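PDB 5ZHB: cellobiose 2-epimerase from Caldibacillus thermoamylovorans, which catalyses the epimerisation at C2 of the reducing-end glucose of cellobiose, yielding glucosyl-mannose, and belongs to the N-acylglucosamine 2-epimerase family. Local coordinates for residues D88-G93 with F160-E165; K92-M97 with Y112-G117. All coordinates share one frame; numbering follows the deposited sequence.

Interaction 1 of 2, residues D88-G93 with F160-E165; sequences DHQYKG and FNRKWE
Asp88 and Arg162 form a two-pronged salt bridge between the loop 88-93 and segment 160-165. The arginine approaches side-on: its NE lies 3.0 Å from Asp88 OD2 with a nearly straight N-H...O angle of 173°, while NH2 bonds OD1. Both oxygens lie close to the guanidinium plane, yet both are met from above the carboxylate plane; the two planes are 32° apart. With CG anti to the backbone N (chi1 -170°), the extended chain carries NE across to the Asp88 carboxylate. Asp88 OD1 also takes the backbone N-H groups of Gln90 and Tyr91, forming an Asx turn and Asx motif, and OD2 has a second salt bridge with Lys109. An alanine in place of Asp88 would probably leave Arg162 and Lys109 without their shared counter-charge and the turn N-H groups of Gln90 and Tyr91 without their acceptor.

The edge of the Tyr91 ring, at CD2, lies over one face of the guanidinium, toward its rim and 3.4 Å from Arg162 NE, with the planes perpendicular. Lys163 CG sits over the centre of one ring face in a CH-pi contact (3.8 Å to the Tyr91 centroid), and Gln90 CG covers the opposite face. Trp164, closing a type I turn that starts at Asn161, directs NE1 to Lys92 O at 3.0 Å and weakly to Tyr91 O.

The contact joins the loop after helix 69-86 to the loop after strand 155-160. Strand 106-110 supplies Lys109, whose NZ also bonds Lys92 O and Arg162 O, and Trp164 rests on Leu143 of helix 131-145.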
loop_
_atom_site.group_PDB
_atom_site.type_symbol
_atom_site.label_atom_id
_atom_site.label_comp_id
_atom_site.label_asym_id
_atom_site.label_seq_id
_atom_site.Cartn_x
_atom_site.Cartn_y
_atom_site.Cartn_z
ATOM N N ASP A 88 10.442 4.719 17.766
ATOM C CA ASP A 88 11.700 4.849 18.490
ATOM C C ASP A 88 11.584 6.091 19.383
ATOM O O ASP A 88 11.677 7.208 18.887
ATOM C CB ASP A 88 12.824 5.026 17.491
ATOM C CG ASP A 88 14.193 5.365 18.073
ATOM O OD1 ASP A 88 14.315 5.534 19.337
ATOM O OD2 ASP A 88 15.137 5.402 17.262
ATOM N N HIS A 89 11.318 5.925 20.680
ATOM C CA HIS A 89 11.053 7.102 21.504
ATOM C C HIS A 89 12.299 7.952 21.753
ATOM O O HIS A 89 12.157 9.110 22.146
ATOM C CB HIS A 89 10.323 6.759 22.797
ATOM C CG HIS A 89 8.965 6.237 22.532
ATOM N ND1 HIS A 89 7.849 7.023 22.350
ATOM C CD2 HIS A 89 8.580 4.955 22.370
ATOM C CE1 HIS A 89 6.817 6.226 22.124
ATOM N NE2 HIS A 89 7.242 4.969 22.139
ATOM N N GLN A 90 13.491 7.408 21.489
ATOM C CA GLN A 90 14.717 8.182 21.612
ATOM C C GLN A 90 15.023 8.998 20.346
ATOM O O GLN A 90 15.117 10.223 20.419
ATOM C CB GLN A 90 15.860 7.265 22.048
ATOM C CG GLN A 90 17.131 8.063 22.314
ATOM C CD GLN A 90 18.236 7.305 23.022
ATOM O OE1 GLN A 90 18.198 6.083 23.182
ATOM N NE2 GLN A 90 19.264 8.041 23.418
ATOM N N TYR A 91 15.217 8.357 19.181
ATOM C CA TYR A 91 15.625 9.092 17.992
ATOM C C TYR A 91 14.420 9.425 17.101
ATOM O O TYR A 91 14.615 10.089 16.085
ATOM C CB TYR A 91 16.741 8.351 17.254
ATOM C CG TYR A 91 18.031 8.303 18.070
ATOM C CD1 TYR A 91 18.705 9.482 18.372
ATOM C CD2 TYR A 91 18.512 7.115 18.625
ATOM C CE1 TYR A 91 19.849 9.473 19.151
ATOM C CE2 TYR A 91 19.657 7.094 19.412
ATOM C CZ TYR A 91 20.333 8.276 19.657
ATOM O OH TYR A 91 21.451 8.335 20.425
ATOM N N LYS A 92 13.212 8.957 17.463
ATOM C CA LYS A 92 11.965 9.278 16.759
ATOM C C LYS A 92 11.816 8.494 15.438
ATOM O O LYS A 92 12.785 8.093 14.792
ATOM C CB LYS A 92 11.793 10.781 16.504
ATOM C CG LYS A 92 12.010 11.700 17.723
ATOM C CD LYS A 92 11.231 11.288 18.969
ATOM C CE LYS A 92 11.544 12.139 20.184
ATOM N NZ LYS A 92 10.893 11.537 21.353
ATOM N N GLY A 93 10.555 8.299 15.048
ATOM C CA GLY A 93 10.185 7.619 13.813
ATOM C C GLY A 93 10.090 6.114 14.035
ATOM O O GLY A 93 10.415 5.621 15.113
ATOM N N PHE A 160 17.768 5.845 6.032
ATOM C CA PHE A 160 18.648 6.412 7.054
ATOM C C PHE A 160 18.963 5.346 8.103
ATOM O O PHE A 160 18.215 4.370 8.261
ATOM C CB PHE A 160 17.953 7.610 7.721
ATOM C CG PHE A 160 17.541 8.710 6.757
ATOM C CD1 PHE A 160 16.446 8.541 5.908
ATOM C CD2 PHE A 160 18.256 9.900 6.673
ATOM C CE1 PHE A 160 16.083 9.540 5.019
ATOM C CE2 PHE A 160 17.875 10.901 5.792
ATOM C CZ PHE A 160 16.785 10.706 4.956
ATOM N N ASN A 161 20.042 5.576 8.891
ATOM C CA ASN A 161 20.276 4.773 10.075
ATOM C C ASN A 161 19.328 5.240 11.163
ATOM O O ASN A 161 18.586 6.224 10.992
ATOM C CB ASN A 161 21.746 4.760 10.500
ATOM C CG ASN A 161 22.271 6.118 10.910
ATOM O OD1 ASN A 161 21.502 7.046 11.208
ATOM N ND2 ASN A 161 23.590 6.215 10.992
ATOM N N ARG A 162 19.420 4.564 12.314
ATOM C CA ARG A 162 18.563 4.865 13.438
ATOM C C ARG A 162 18.572 6.356 13.773
ATOM O O ARG A 162 17.539 6.907 14.154
ATOM C CB ARG A 162 18.975 4.023 14.645
ATOM C CG ARG A 162 17.977 4.104 15.796
ATOM C CD ARG A 162 18.464 3.442 17.114
ATOM N NE ARG A 162 17.536 3.849 18.160
ATOM C CZ ARG A 162 17.694 3.684 19.464
ATOM N NH1 ARG A 162 18.825 3.238 19.957
ATOM N NH2 ARG A 162 16.713 3.979 20.282
ATOM N N LYS A 163 19.750 6.996 13.718
ATOM C CA LYS A 163 19.881 8.382 14.149
ATOM C C LYS A 163 19.686 9.342 12.969
ATOM O O LYS A 163 20.190 10.476 12.954
ATOM C CB LYS A 163 21.272 8.542 14.774
ATOM C CG LYS A 163 21.578 7.638 15.951
ATOM C CD LYS A 163 23.043 7.704 16.404
ATOM C CE LYS A 163 23.251 6.903 17.673
ATOM N NZ LYS A 163 24.646 6.842 18.104
ATOM N N TRP A 164 18.952 8.894 11.941
ATOM C CA TRP A 164 18.503 9.790 10.883
ATOM C C TRP A 164 19.646 10.356 10.077
ATOM O O TRP A 164 19.535 11.493 9.614
ATOM C CB TRP A 164 17.654 10.928 11.466
ATOM C CG TRP A 164 16.312 10.399 11.856
ATOM C CD1 TRP A 164 15.840 10.175 13.104
ATOM C CD2 TRP A 164 15.290 9.959 10.937
ATOM N NE1 TRP A 164 14.585 9.645 13.030
ATOM C CE2 TRP A 164 14.224 9.498 11.722
ATOM C CE3 TRP A 164 15.171 9.940 9.546
ATOM C CZ2 TRP A 164 13.046 9.021 11.162
ATOM C CZ3 TRP A 164 13.988 9.500 8.987
ATOM C CH2 TRP A 164 12.938 9.064 9.795
ATOM N N GLU A 165 20.681 9.532 9.864
ATOM C CA GLU A 165 21.825 9.862 9.037
ATOM C C GLU A 165 21.726 9.063 7.741
ATOM O O GLU A 165 21.710 7.826 7.743
ATOM C CB GLU A 165 23.133 9.574 9.789
ATOM C CG GLU A 165 23.131 10.167 11.191
ATOM C CD GLU A 165 24.192 9.661 12.172
ATOM O OE1 GLU A 165 24.980 8.728 11.860
ATOM O OE2 GLU A 165 24.143 10.172 13.320
#

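Interaction 2 of 2, residues K92-M97 with Y112-G117; sequences KGLYWM and YAQAFG
The irregular segment 92-97 passes the helical segment 112-117 with Leu94 and Gln114 nearest in register, their CA atoms 6.1 Å apart. Gln114 uses its side-chain amide to bond both backbone polar groups of Leu94. OE1 accepts from Leu94 N at 2.7 Å along a lone pair, with an N-H...O angle of 168°, and NE2 donates to Leu94 O at 3.1 Å, again in the carbonyl plane and on a lone pair. The glutamine chain bends at chi2 (-44°), which turns CD back toward the loop instead of letting the chain extend. The paired bonds fix the rotation of the amide and give the N-H and C=O of the buried Leu94 a partner each. NE2 has a further acceptor in His110 O.

Gly93 lies against the amide oxygen, its CA 3.3 Å from Gln114 OE1, where a side chain would collide with the oxygen. The Leu94 and Gln114 side chains slide past each other in opposite directions; Leu94 CD1 settles on the helix surface, 3.6 Å from Gly117 CA and equally near Ala113 O, at a point where Gly117 offers no side chain. Beyond Leu94 along the chain, the six-membered ring of Trp96 meets the helix: CE3 and CZ3 touch Ala113 CB, and CH2 reaches the edge of the Tyr112 ring at CD2 (4.1 Å).

Helix 49-66 borders the same interface, with Cys53 against Leu94 and Ile50 against both Trp96 and Tyr112. Trp96 also contacts His110 and Trp371 and has a cation-pi contact with Arg108 of strand 106-110, while Tyr112 touches Asn184 of helix 183-199.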
loop_
_atom_site.group_PDB
_atom_site.type_symbol
_atom_site.label_atom_id
_atom_site.label_comp_id
_atom_site.label_asym_id
_atom_site.label_seq_id
_atom_site.Cartn_x
_atom_site.Cartn_y
_atom_site.Cartn_z
ATOM N N LYS A 92 13.212 8.957 17.463
ATOM C CA LYS A 92 11.965 9.278 16.759
ATOM C C LYS A 92 11.816 8.494 15.438
ATOM O O LYS A 92 12.785 8.093 14.792
ATOM C CB LYS A 92 11.793 10.781 16.504
ATOM C CG LYS A 92 12.010 11.700 17.723
ATOM C CD LYS A 92 11.231 11.288 18.969
ATOM C CE LYS A 92 11.544 12.139 20.184
ATOM N NZ LYS A 92 10.893 11.537 21.353
ATOM N N GLY A 93 10.555 8.299 15.048
ATOM C CA GLY A 93 10.185 7.619 13.813
ATOM C C GLY A 93 10.090 6.114 14.035
ATOM O O GLY A 93 10.415 5.621 15.113
ATOM N N LEU A 94 9.618 5.397 13.002
ATOM C CA LEU A 94 9.285 3.985 13.113
ATOM C C LEU A 94 10.475 3.157 12.686
ATOM O O LEU A 94 11.056 3.424 11.648
ATOM C CB LEU A 94 8.082 3.625 12.243
ATOM C CG LEU A 94 6.818 4.468 12.413
ATOM C CD1 LEU A 94 5.726 3.929 11.492
ATOM C CD2 LEU A 94 6.344 4.475 13.854
ATOM N N TYR A 95 10.839 2.177 13.525
ATOM C CA TYR A 95 11.780 1.132 13.165
ATOM C C TYR A 95 11.296 0.348 11.947
ATOM O O TYR A 95 10.098 0.152 11.772
ATOM C CB TYR A 95 11.887 0.209 14.389
ATOM C CG TYR A 95 12.634 0.808 15.568
ATOM C CD1 TYR A 95 13.847 1.476 15.404
ATOM C CD2 TYR A 95 12.132 0.681 16.860
ATOM C CE1 TYR A 95 14.544 1.991 16.495
ATOM C CE2 TYR A 95 12.816 1.186 17.954
ATOM C CZ TYR A 95 14.038 1.808 17.778
ATOM O OH TYR A 95 14.670 2.347 18.859
ATOM N N TRP A 96 12.247 -0.202 11.190
ATOM C CA TRP A 96 11.941 -1.086 10.079
ATOM C C TRP A 96 11.437 -2.458 10.536
ATOM O O TRP A 96 10.486 -3.013 9.955
ATOM C CB TRP A 96 13.191 -1.237 9.220
ATOM C CG TRP A 96 12.987 -1.916 7.895
ATOM C CD1 TRP A 96 13.461 -3.133 7.503
ATOM C CD2 TRP A 96 12.313 -1.352 6.743
ATOM N NE1 TRP A 96 13.121 -3.365 6.194
ATOM C CE2 TRP A 96 12.421 -2.292 5.704
ATOM C CE3 TRP A 96 11.620 -0.162 6.504
ATOM C CZ2 TRP A 96 11.879 -2.071 4.440
ATOM C CZ3 TRP A 96 11.058 0.042 5.263
ATOM C CH2 TRP A 96 11.206 -0.890 4.237
ATOM N N MET A 97 12.095 -3.017 11.559
ATOM C CA MET A 97 11.672 -4.275 12.157
ATOM C C MET A 97 11.892 -4.224 13.668
ATOM O O MET A 97 12.809 -3.558 14.157
ATOM C CB MET A 97 12.475 -5.480 11.642
ATOM C CG MET A 97 12.284 -5.859 10.172
ATOM S SD MET A 97 10.757 -6.750 9.777
ATOM C CE MET A 97 10.775 -8.102 10.962
ATOM N N TYR A 112 9.619 5.447 3.561
ATOM C CA TYR A 112 8.486 4.611 3.180
ATOM C C TYR A 112 7.748 4.151 4.425
ATOM O O TYR A 112 6.520 4.179 4.474
ATOM C CB TYR A 112 9.015 3.422 2.382
ATOM C CG TYR A 112 8.030 2.369 1.902
ATOM C CD1 TYR A 112 6.809 2.710 1.328
ATOM C CD2 TYR A 112 8.387 1.034 1.913
ATOM C CE1 TYR A 112 5.956 1.736 0.849
ATOM C CE2 TYR A 112 7.544 0.049 1.437
ATOM C CZ TYR A 112 6.319 0.406 0.908
ATOM O OH TYR A 112 5.501 -0.578 0.428
ATOM N N ALA A 113 8.509 3.741 5.444
ATOM C CA ALA A 113 7.884 3.301 6.674
ATOM C C ALA A 113 7.212 4.474 7.395
ATOM O O ALA A 113 6.128 4.293 7.948
ATOM C CB ALA A 113 8.912 2.553 7.516
ATOM N N GLN A 114 7.834 5.659 7.397
ATOM C CA GLN A 114 7.273 6.815 8.084
ATOM C C GLN A 114 5.948 7.204 7.422
ATOM O O GLN A 114 4.983 7.524 8.104
ATOM C CB GLN A 114 8.225 8.009 8.157
ATOM C CG GLN A 114 9.655 7.681 8.580
ATOM C CD GLN A 114 9.768 6.725 9.752
ATOM O OE1 GLN A 114 9.148 6.918 10.800
ATOM N NE2 GLN A 114 10.551 5.677 9.587
ATOM N N ALA A 115 5.906 7.128 6.092
ATOM C CA ALA A 115 4.669 7.381 5.343
ATOM C C ALA A 115 3.538 6.451 5.782
ATOM O O ALA A 115 2.430 6.912 6.105
ATOM C CB ALA A 115 4.928 7.281 3.845
ATOM N N PHE A 116 3.809 5.141 5.784
ATOM C CA PHE A 116 2.833 4.170 6.250
ATOM C C PHE A 116 2.361 4.497 7.673
ATOM O O PHE A 116 1.206 4.287 7.970
ATOM C CB PHE A 116 3.327 2.729 6.063
ATOM C CG PHE A 116 2.731 2.177 4.765
ATOM C CD1 PHE A 116 1.384 1.887 4.690
ATOM C CD2 PHE A 116 3.493 2.060 3.613
ATOM C CE1 PHE A 116 0.791 1.482 3.496
ATOM C CE2 PHE A 116 2.904 1.656 2.409
ATOM C CZ PHE A 116 1.563 1.368 2.355
ATOM N N GLY A 117 3.232 5.024 8.534
ATOM C CA GLY A 117 2.837 5.446 9.878
ATOM C C GLY A 117 1.785 6.546 9.856
ATOM O O GLY A 117 0.732 6.432 10.499
#

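In the fold
Interactions 1 and 2 share Lys92 and Gly93, and their centres lie about 10 Å apart. One loop, after helix 69-86, meets segment 160-165 through 88-93 and helix 111-128 through 92-97. Tyr95 joins the two: its OH is 3.2 Å from Asp88 OD1, a probable hydrogen bond. Trp164 CH2 packs 3.8 Å from Gln114 CG. The centre of interaction 1 lies about 23 Å from the centre of the chain, that of interaction 2 about 14 Å. The family has an (alpha/alpha)6-barrel fold, and the surroundings of interaction 2, with Phe116 beside Arg54, His188 and Tyr375 and Trp96 beside Trp371, are consistent with proximity to its central pocket.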